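Local structure of exopolysaccharide biosynthesis protein (Pantoea stewartii subsp. stewartii DC283, 6TGF) at residues I454-W459 against A475-L480; T412-S417 against L430-C435. The protein modifies the glycan matrix of bacterial biofilms, probably by hydrolysing exopolysaccharide, and has a parallel beta-helix fold like that of bacteriophage tailspikes. All coordinates share one frame; numbering follows the deposited sequence.

Contact 1: I454-W459 against A475-L480; sequences ISNGQW and AWHSRL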
ATOM      1  N   ILE B 454       4.949 -21.848  -3.440  1.00 30.19           N
ATOM      2  CA  ILE B 454       5.625 -20.874  -2.531  1.00 29.64           C
ATOM      3  C   ILE B 454       6.273 -21.655  -1.379  1.00 29.47           C
ATOM      4  O   ILE B 454       6.361 -21.109  -0.263  1.00 29.44           O
ATOM      5  CB  ILE B 454       4.640 -19.791  -2.039  1.00 29.29           C
ATOM      6  CG1 ILE B 454       3.483 -20.376  -1.224  1.00 29.29           C
ATOM      7  CG2 ILE B 454       4.135 -18.962  -3.211  1.00 29.22           C
ATOM      8  CD1 ILE B 454       2.788 -19.368  -0.337  1.00 29.10           C
ATOM      9  N   SER B 455       6.729 -22.882  -1.656  1.00 29.38           N
ATOM     10  CA  SER B 455       7.360 -23.806  -0.676  1.00 29.31           C
ATOM     11  C   SER B 455       8.702 -23.232  -0.204  1.00 28.98           C
ATOM     12  O   SER B 455       9.307 -22.441  -0.957  1.00 28.89           O
ATOM     13  CB  SER B 455       7.533 -25.185  -1.265  1.00 29.66           C
ATOM     14  OG  SER B 455       8.322 -25.136  -2.445  1.00 29.85           O
ATOM     15  N   ASN B 456       9.131 -23.610   1.005  1.00 28.67           N
ATOM     16  CA  ASN B 456      10.439 -23.234   1.610  1.00 28.52           C
ATOM     17  C   ASN B 456      10.573 -21.706   1.666  1.00 28.13           C
ATOM     18  O   ASN B 456      11.718 -21.211   1.642  1.00 28.25           O
ATOM     19  CB  ASN B 456      11.603 -23.874   0.845  1.00 28.74           C
ATOM     20  CG  ASN B 456      11.740 -25.356   1.117  1.00 28.94           C
ATOM     21  OD1 ASN B 456      11.857 -25.767   2.269  1.00 28.85           O
ATOM     22  ND2 ASN B 456      11.741 -26.162   0.068  1.00 29.10           N
ATOM     23  N   GLY B 457       9.446 -20.991   1.766  1.00 27.55           N
ATOM     24  CA  GLY B 457       9.390 -19.518   1.699  1.00 27.01           C
ATOM     25  C   GLY B 457       9.196 -18.885   3.064  1.00 26.57           C
ATOM     26  O   GLY B 457       9.210 -19.619   4.075  1.00 26.54           O
ATOM     27  N   GLN B 458       9.043 -17.558   3.079  1.00 26.04           N
ATOM     28  CA  GLN B 458       8.678 -16.737   4.265  1.00 25.57           C
ATOM     29  C   GLN B 458       7.750 -15.616   3.785  1.00 25.11           C
ATOM     30  O   GLN B 458       8.258 -14.644   3.186  1.00 25.08           O
ATOM     31  CB  GLN B 458       9.932 -16.183   4.942  1.00 25.66           C
ATOM     32  CG  GLN B 458       9.650 -15.393   6.212  1.00 25.57           C
ATOM     33  CD  GLN B 458      10.883 -14.703   6.745  1.00 25.63           C
ATOM     34  OE1 GLN B 458      11.615 -14.041   6.012  1.00 25.58           O
ATOM     35  NE2 GLN B 458      11.120 -14.852   8.036  1.00 25.65           N
ATOM     36  N   TRP B 459       6.443 -15.764   4.025  1.00 24.62           N
ATOM     37  CA  TRP B 459       5.377 -14.926   3.415  1.00 24.17           C
ATOM     38  C   TRP B 459       4.469 -14.335   4.497  1.00 23.88           C
ATOM     39  O   TRP B 459       4.024 -15.097   5.376  1.00 23.85           O
ATOM     40  CB  TRP B 459       4.556 -15.751   2.418  1.00 24.10           C
ATOM     41  CG  TRP B 459       5.308 -16.184   1.197  1.00 24.15           C
ATOM     42  CD1 TRP B 459       6.030 -17.331   1.039  1.00 24.27           C
ATOM     43  CD2 TRP B 459       5.390 -15.483  -0.056  1.00 24.11           C
ATOM     44  NE1 TRP B 459       6.561 -17.388  -0.222  1.00 24.35           N
ATOM     45  CE2 TRP B 459       6.186 -16.269  -0.918  1.00 24.20           C
ATOM     46  CE3 TRP B 459       4.874 -14.272  -0.534  1.00 24.04           C
ATOM     47  CZ2 TRP B 459       6.472 -15.880  -2.225  1.00 24.23           C
ATOM     48  CZ3 TRP B 459       5.161 -13.887  -1.826  1.00 24.04           C
ATOM     49  CH2 TRP B 459       5.951 -14.682  -2.659  1.00 24.13           C
ATOM     50  N   ALA B 475       2.863 -24.995  -0.413  1.00 32.81           N
ATOM     51  CA  ALA B 475       3.594 -24.164   0.573  1.00 32.61           C
ATOM     52  C   ALA B 475       4.348 -25.068   1.557  1.00 32.75           C
ATOM     53  O   ALA B 475       4.322 -24.775   2.769  1.00 32.69           O
ATOM     54  CB  ALA B 475       2.622 -23.251   1.281  1.00 32.34           C
ATOM     55  N   TRP B 476       5.010 -26.114   1.045  1.00 33.08           N
ATOM     56  CA  TRP B 476       5.758 -27.117   1.852  1.00 33.22           C
ATOM     57  C   TRP B 476       6.916 -26.426   2.583  1.00 32.87           C
ATOM     58  O   TRP B 476       7.682 -25.705   1.915  1.00 32.89           O
ATOM     59  CB  TRP B 476       6.273 -28.269   0.978  1.00 33.81           C
ATOM     60  CG  TRP B 476       5.210 -29.064   0.284  1.00 34.11           C
ATOM     61  CD1 TRP B 476       3.913 -29.235   0.674  1.00 34.07           C
ATOM     62  CD2 TRP B 476       5.369 -29.836  -0.920  1.00 34.55           C
ATOM     63  NE1 TRP B 476       3.252 -30.040  -0.214  1.00 34.38           N
ATOM     64  CE2 TRP B 476       4.119 -30.428  -1.200  1.00 34.70           C
ATOM     65  CE3 TRP B 476       6.439 -30.078  -1.789  1.00 34.92           C
ATOM     66  CZ2 TRP B 476       3.914 -31.244  -2.312  1.00 35.18           C
ATOM     67  CZ3 TRP B 476       6.236 -30.886  -2.889  1.00 35.35           C
ATOM     68  CH2 TRP B 476       4.989 -31.458  -3.145  1.00 35.45           C
ATOM     69  N   HIS B 477       7.017 -26.627   3.903  1.00 32.50           N
ATOM     70  CA  HIS B 477       8.075 -26.063   4.789  1.00 32.16           C
ATOM     71  C   HIS B 477       8.063 -24.529   4.741  1.00 31.41           C
ATOM     72  O   HIS B 477       9.075 -23.927   5.146  1.00 31.64           O
ATOM     73  CB  HIS B 477       9.461 -26.600   4.397  1.00 32.54           C
ATOM     74  CG  HIS B 477       9.577 -28.086   4.425  1.00 33.03           C
ATOM     75  ND1 HIS B 477       9.590 -28.807   5.604  1.00 33.19           N
ATOM     76  CD2 HIS B 477       9.702 -28.988   3.428  1.00 33.45           C
ATOM     77  CE1 HIS B 477       9.706 -30.090   5.330  1.00 33.62           C
ATOM     78  NE2 HIS B 477       9.779 -30.229   4.002  1.00 33.80           N
ATOM     79  N   SER B 478       6.970 -23.915   4.272  1.00 30.55           N
ATOM     80  CA  SER B 478       6.874 -22.450   4.043  1.00 29.92           C
ATOM     81  C   SER B 478       6.442 -21.753   5.338  1.00 29.24           C
ATOM     82  O   SER B 478       5.452 -22.197   5.948  1.00 29.28           O
ATOM     83  CB  SER B 478       5.946 -22.129   2.902  1.00 29.81           C
ATOM     84  OG  SER B 478       6.218 -20.835   2.386  1.00 29.65           O
ATOM     85  N   ARG B 479       7.165 -20.701   5.731  1.00 28.63           N
ATOM     86  CA  ARG B 479       6.934 -19.934   6.985  1.00 28.18           C
ATOM     87  C   ARG B 479       5.874 -18.859   6.716  1.00 27.57           C
ATOM     88  O   ARG B 479       6.252 -17.736   6.322  1.00 27.51           O
ATOM     89  CB  ARG B 479       8.254 -19.332   7.479  1.00 28.35           C
ATOM     90  CG  ARG B 479       9.362 -20.351   7.706  1.00 28.65           C
ATOM     91  CD  ARG B 479      10.695 -19.688   7.997  1.00 28.82           C
ATOM     92  NE  ARG B 479      11.324 -19.120   6.812  1.00 28.85           N
ATOM     93  CZ  ARG B 479      12.368 -18.294   6.824  1.00 29.01           C
ATOM     94  NH1 ARG B 479      12.915 -17.915   7.968  1.00 29.13           N
ATOM     95  NH2 ARG B 479      12.862 -17.843   5.684  1.00 29.11           N
ATOM     96  N   LEU B 480       4.595 -19.197   6.914  1.00 26.97           N
ATOM     97  CA  LEU B 480       3.438 -18.332   6.559  1.00 26.46           C
ATOM     98  C   LEU B 480       3.005 -17.507   7.777  1.00 26.14           C
ATOM     99  O   LEU B 480       3.093 -18.022   8.907  1.00 26.15           O
ATOM    100  CB  LEU B 480       2.288 -19.203   6.045  1.00 26.40           C
ATOM    101  CG  LEU B 480       2.640 -20.170   4.914  1.00 26.49           C
ATOM    102  CD1 LEU B 480       1.382 -20.813   4.350  1.00 26.53           C
ATOM    103  CD2 LEU B 480       3.419 -19.472   3.806  1.00 26.42           C
TER
HETATM  104  O   HOH W   1      12.320 -18.565   3.127  1.00 32.79           O
HETATM  105  O   HOH W   2      10.840 -21.863   4.819  1.00 30.02           O
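Ser478 ties the bend of 454-459 together: its OG donates to Ile454 O over 2.7 Å and receives a weak bond from Gly457 N. Standing anti to its own backbone N (chi1 -159°), OG is placed where it can bridge the bend from Ile454 to Gly457. Three backbone hydrogen bonds join the segments as well. Asn456 N reaches Trp476 O at 2.7 Å. Gly457 O takes Arg479 N at 2.8 Å, and one residue further on Trp459 N reaches Arg479 O at 3.0 Å. Two waters add indirect links, one joining Asn456 O to Arg479 NH2, the other joining Gly457 O to His477 O.

Flat groups overlap beside these bonds. The Gln458 amide stacks on the Arg479 guanidinium, their planes 10° apart, with NE2 lying 3.5 Å above the guanidinium plane and displaced toward its rim. A bend at chi3 (-75°) turns NE back toward Gly457 O, which it meets in a weak bond at the guanidinium edge. Gln458 OE1 is held by Gln437 N.

On the opposite sheet face from Gln458 and Arg479, Leu480 CD2 meets Trp459 CB at 4.1 Å and Ile454 CD1 at 4.2 Å; the Ile454 and Leu480 side chains run roughly perpendicular.

The parallel bridges Gln458-Arg479 and Trp459-Leu480 open the pairing of strands 458-467 and 479-488 in successive coils. Strand 438-441 adjoins Trp459, while Gln484 and Ser515 of the second subunit pack on Gln458 and Arg479, respectively.

Contact 2: T412-S417 against L430-C435; sequences TAIELS and LNLPRC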
ATOM      1  N   THR B 412      14.428 -12.954  -2.695  1.00 32.19           N
ATOM      2  CA  THR B 412      14.292 -12.017  -1.546  1.00 31.40           C
ATOM      3  C   THR B 412      13.299 -10.899  -1.884  1.00 30.48           C
ATOM      4  O   THR B 412      13.293 -10.438  -3.041  1.00 30.45           O
ATOM      5  CB  THR B 412      15.658 -11.445  -1.145  1.00 31.53           C
ATOM      6  OG1 THR B 412      16.516 -12.545  -0.834  1.00 31.67           O
ATOM      7  CG2 THR B 412      15.587 -10.505   0.039  1.00 31.53           C
ATOM      8  N   ALA B 413      12.501 -10.489  -0.892  1.00 29.71           N
ATOM      9  CA  ALA B 413      11.626  -9.293  -0.908  1.00 29.07           C
ATOM     10  C   ALA B 413      10.726  -9.301  -2.150  1.00 28.42           C
ATOM     11  O   ALA B 413      10.733  -8.304  -2.901  1.00 28.46           O
ATOM     12  CB  ALA B 413      12.473  -8.046  -0.830  1.00 29.16           C
ATOM     13  N   ILE B 414       9.978 -10.391  -2.348  1.00 27.69           N
ATOM     14  CA  ILE B 414       8.911 -10.502  -3.387  1.00 27.15           C
ATOM     15  C   ILE B 414       7.622  -9.946  -2.772  1.00 26.64           C
ATOM     16  O   ILE B 414       7.197 -10.479  -1.730  1.00 26.58           O
ATOM     17  CB  ILE B 414       8.725 -11.959  -3.868  1.00 27.18           C
ATOM     18  CG1 ILE B 414      10.051 -12.645  -4.218  1.00 27.30           C
ATOM     19  CG2 ILE B 414       7.727 -12.017  -5.018  1.00 27.09           C
ATOM     20  CD1 ILE B 414      10.529 -12.431  -5.634  1.00 27.27           C
ATOM     21  N   GLU B 415       7.034  -8.912  -3.379  1.00 26.13           N
ATOM     22  CA  GLU B 415       5.763  -8.294  -2.912  1.00 25.82           C
ATOM     23  C   GLU B 415       4.750  -8.293  -4.065  1.00 25.36           C
ATOM     24  O   GLU B 415       4.841  -7.402  -4.932  1.00 25.29           O
ATOM     25  CB  GLU B 415       6.019  -6.887  -2.370  1.00 25.98           C
ATOM     26  CG  GLU B 415       4.777  -6.227  -1.799  1.00 26.10           C
ATOM     27  CD  GLU B 415       5.034  -4.950  -1.018  1.00 26.35           C
ATOM     28  OE1 GLU B 415       4.152  -4.558  -0.236  1.00 26.51           O
ATOM     29  OE2 GLU B 415       6.112  -4.348  -1.200  1.00 26.63           O
ATOM     30  N   LEU B 416       3.835  -9.267  -4.066  1.00 24.91           N
ATOM     31  CA  LEU B 416       2.709  -9.372  -5.034  1.00 24.69           C
ATOM     32  C   LEU B 416       1.455  -8.795  -4.374  1.00 24.63           C
ATOM     33  O   LEU B 416       1.103  -9.269  -3.278  1.00 24.61           O
ATOM     34  CB  LEU B 416       2.493 -10.839  -5.415  1.00 24.61           C
ATOM     35  CG  LEU B 416       3.747 -11.629  -5.787  1.00 24.61           C
ATOM     36  CD1 LEU B 416       3.412 -13.102  -5.954  1.00 24.75           C
ATOM     37  CD2 LEU B 416       4.391 -11.079  -7.051  1.00 24.55           C
ATOM     38  N   SER B 417       0.809  -7.813  -5.008  1.00 24.66           N
ATOM     39  CA  SER B 417      -0.359  -7.089  -4.439  1.00 24.86           C
ATOM     40  C   SER B 417      -1.405  -6.783  -5.519  1.00 25.13           C
ATOM     41  O   SER B 417      -1.014  -6.535  -6.676  1.00 25.03           O
ATOM     42  CB  SER B 417       0.088  -5.834  -3.736  1.00 24.78           C
ATOM     43  OG  SER B 417       0.791  -4.978  -4.623  1.00 24.72           O
ATOM     44  N   LEU B 430       1.878 -18.784  -9.493  1.00 33.20           N
ATOM     45  CA  LEU B 430       3.095 -18.370  -8.743  1.00 32.56           C
ATOM     46  C   LEU B 430       4.080 -19.543  -8.713  1.00 32.31           C
ATOM     47  O   LEU B 430       3.784 -20.540  -8.036  1.00 32.43           O
ATOM     48  CB  LEU B 430       2.706 -17.946  -7.321  1.00 32.34           C
ATOM     49  CG  LEU B 430       1.551 -16.952  -7.208  1.00 32.22           C
ATOM     50  CD1 LEU B 430       1.255 -16.639  -5.749  1.00 32.12           C
ATOM     51  CD2 LEU B 430       1.845 -15.673  -7.975  1.00 32.11           C
ATOM     52  N   ASN B 431       5.193 -19.431  -9.441  1.00 32.04           N
ATOM     53  CA  ASN B 431       6.335 -20.385  -9.389  1.00 32.02           C
ATOM     54  C   ASN B 431       7.468 -19.705  -8.613  1.00 31.52           C
ATOM     55  O   ASN B 431       8.443 -19.259  -9.249  1.00 31.51           O
ATOM     56  CB  ASN B 431       6.745 -20.839 -10.793  1.00 32.36           C
ATOM     57  CG  ASN B 431       7.797 -21.928 -10.794  1.00 32.73           C
ATOM     58  OD1 ASN B 431       8.274 -22.348  -9.740  1.00 32.81           O
ATOM     59  ND2 ASN B 431       8.170 -22.389 -11.975  1.00 33.02           N
ATOM     60  N   LEU B 432       7.327 -19.625  -7.286  1.00 31.05           N
ATOM     61  CA  LEU B 432       8.181 -18.785  -6.403  1.00 30.82           C
ATOM     62  C   LEU B 432       8.653 -19.585  -5.190  1.00 30.94           C
ATOM     63  O   LEU B 432       8.363 -19.219  -4.053  1.00 30.58           O
ATOM     64  CB  LEU B 432       7.367 -17.557  -5.980  1.00 30.44           C
ATOM     65  CG  LEU B 432       6.927 -16.630  -7.114  1.00 30.24           C
ATOM     66  CD1 LEU B 432       5.963 -15.573  -6.603  1.00 29.99           C
ATOM     67  CD2 LEU B 432       8.124 -15.973  -7.782  1.00 30.26           C
ATOM     68  N   PRO B 433       9.413 -20.687  -5.389  1.00 31.40           N
ATOM     69  CA  PRO B 433      10.046 -21.395  -4.275  1.00 31.65           C
ATOM     70  C   PRO B 433      11.163 -20.565  -3.621  1.00 31.76           C
ATOM     71  O   PRO B 433      11.764 -19.751  -4.302  1.00 31.86           O
ATOM     72  CB  PRO B 433      10.626 -22.662  -4.925  1.00 32.07           C
ATOM     73  CG  PRO B 433      10.821 -22.284  -6.379  1.00 32.06           C
ATOM     74  CD  PRO B 433       9.696 -21.318  -6.688  1.00 31.73           C
ATOM     75  N   ARG B 434      11.397 -20.786  -2.322  1.00 31.80           N
ATOM     76  CA  ARG B 434      12.494 -20.164  -1.532  1.00 31.86           C
ATOM     77  C   ARG B 434      12.442 -18.636  -1.658  1.00 31.41           C
ATOM     78  O   ARG B 434      13.489 -18.032  -1.960  1.00 31.58           O
ATOM     79  CB  ARG B 434      13.854 -20.687  -2.004  1.00 32.47           C
ATOM     80  CG  ARG B 434      14.042 -22.189  -1.853  1.00 32.94           C
ATOM     81  CD  ARG B 434      15.485 -22.556  -2.131  1.00 33.52           C
ATOM     82  NE  ARG B 434      15.739 -23.988  -2.069  1.00 34.09           N
ATOM     83  CZ  ARG B 434      16.918 -24.559  -2.300  1.00 34.60           C
ATOM     84  NH1 ARG B 434      17.970 -23.820  -2.616  1.00 34.70           N
ATOM     85  NH2 ARG B 434      17.042 -25.872  -2.212  1.00 35.10           N
ATOM     86  N   CYS B 435      11.268 -18.038  -1.440  1.00 30.84           N
ATOM     87  CA  CYS B 435      11.069 -16.567  -1.377  1.00 30.40           C
ATOM     88  C   CYS B 435      11.063 -16.128   0.092  1.00 30.18           C
ATOM     89  O   CYS B 435      10.114 -16.496   0.814  1.00 30.29           O
ATOM     90  CB  CYS B 435       9.776 -16.152  -2.067  1.00 30.18           C
ATOM     91  SG  CYS B 435       9.882 -16.204  -3.873  1.00 30.31           S
TER
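Leu416 CD1 meets the ends of two leucines that both lie to one side of it, Leu430 CD2 and Leu432 CD1, each at 3.6 Å. Both meetings are tip to tip: the side chains reach across from separate walls, so methyl groups make the contact while the backbones stay well apart. The nearest CA pair, Leu416 with Leu430, is separated by 9.7 Å, a spacing that distinguishes packing between walls from pairing between neighbouring strands. In Leu416, chi1 (-47°) puts CG beside the backbone N and chi2 (172°) extends CD1 toward both partners.

A second apolar group lies nearer the loop at 433-434. Here Ile414 CG1 approaches Cys435 SG at 3.6 Å, with Cys435 CB the next atom at 4.1 Å. The CG1 branch thus touches the sulfur in a van der Waals contact. The other branch of Ile414, CG2, lies 4.3 Å from Leu432 CD1. Leu432 therefore connects the two groups, because its CD1 faces both Leu416 and Ile414.

All five touching residues are buried, and surrounding apolar groups extend the packing. Ile396 touches both Leu416 and Leu430, while Trp459 from strand 458-467 packs against Ile414, Leu432 and Cys435. Glu415 belongs to a different face of the fold: its carboxylate bonds to His441 and Asn442 of the second subunit.

Strand 414-422 and strand 430-431 lie on different walls of the beta-helix, and the residues joining them contain no helix. Inward-facing aliphatic side chains meeting between such walls are characteristic of the hydrophobic core of a right-handed parallel beta-helix, the fold that this enzyme shares with phage tailspikes.

Overall arrangement
Contacts 1 and 2 have centres about 10 Å apart and follow one another in the chain, with contact 2 closing before contact 1 opens. They join directly through the backbone: Gln458 N lies 2.7 Å from Cys435 O, and Ser455 O lies 3.0 Å from Arg434 N, both probable hydrogen bonds. The Trp459 indole is common to both, its CZ3 packing 4.0 Å from Ile414 O. Contact 1 supplies pairing along the beta-helix axis, with Gln458 CA only 4.5 Å from Arg479 CA; contact 2, whose nearest CA atoms are about twice as far apart, fills the interior between walls. Both regions touch the second subunit. A bound 1,2-ethanediol, probably from the crystallisation liquor, lies about 4 Å from the Arg479 side chain.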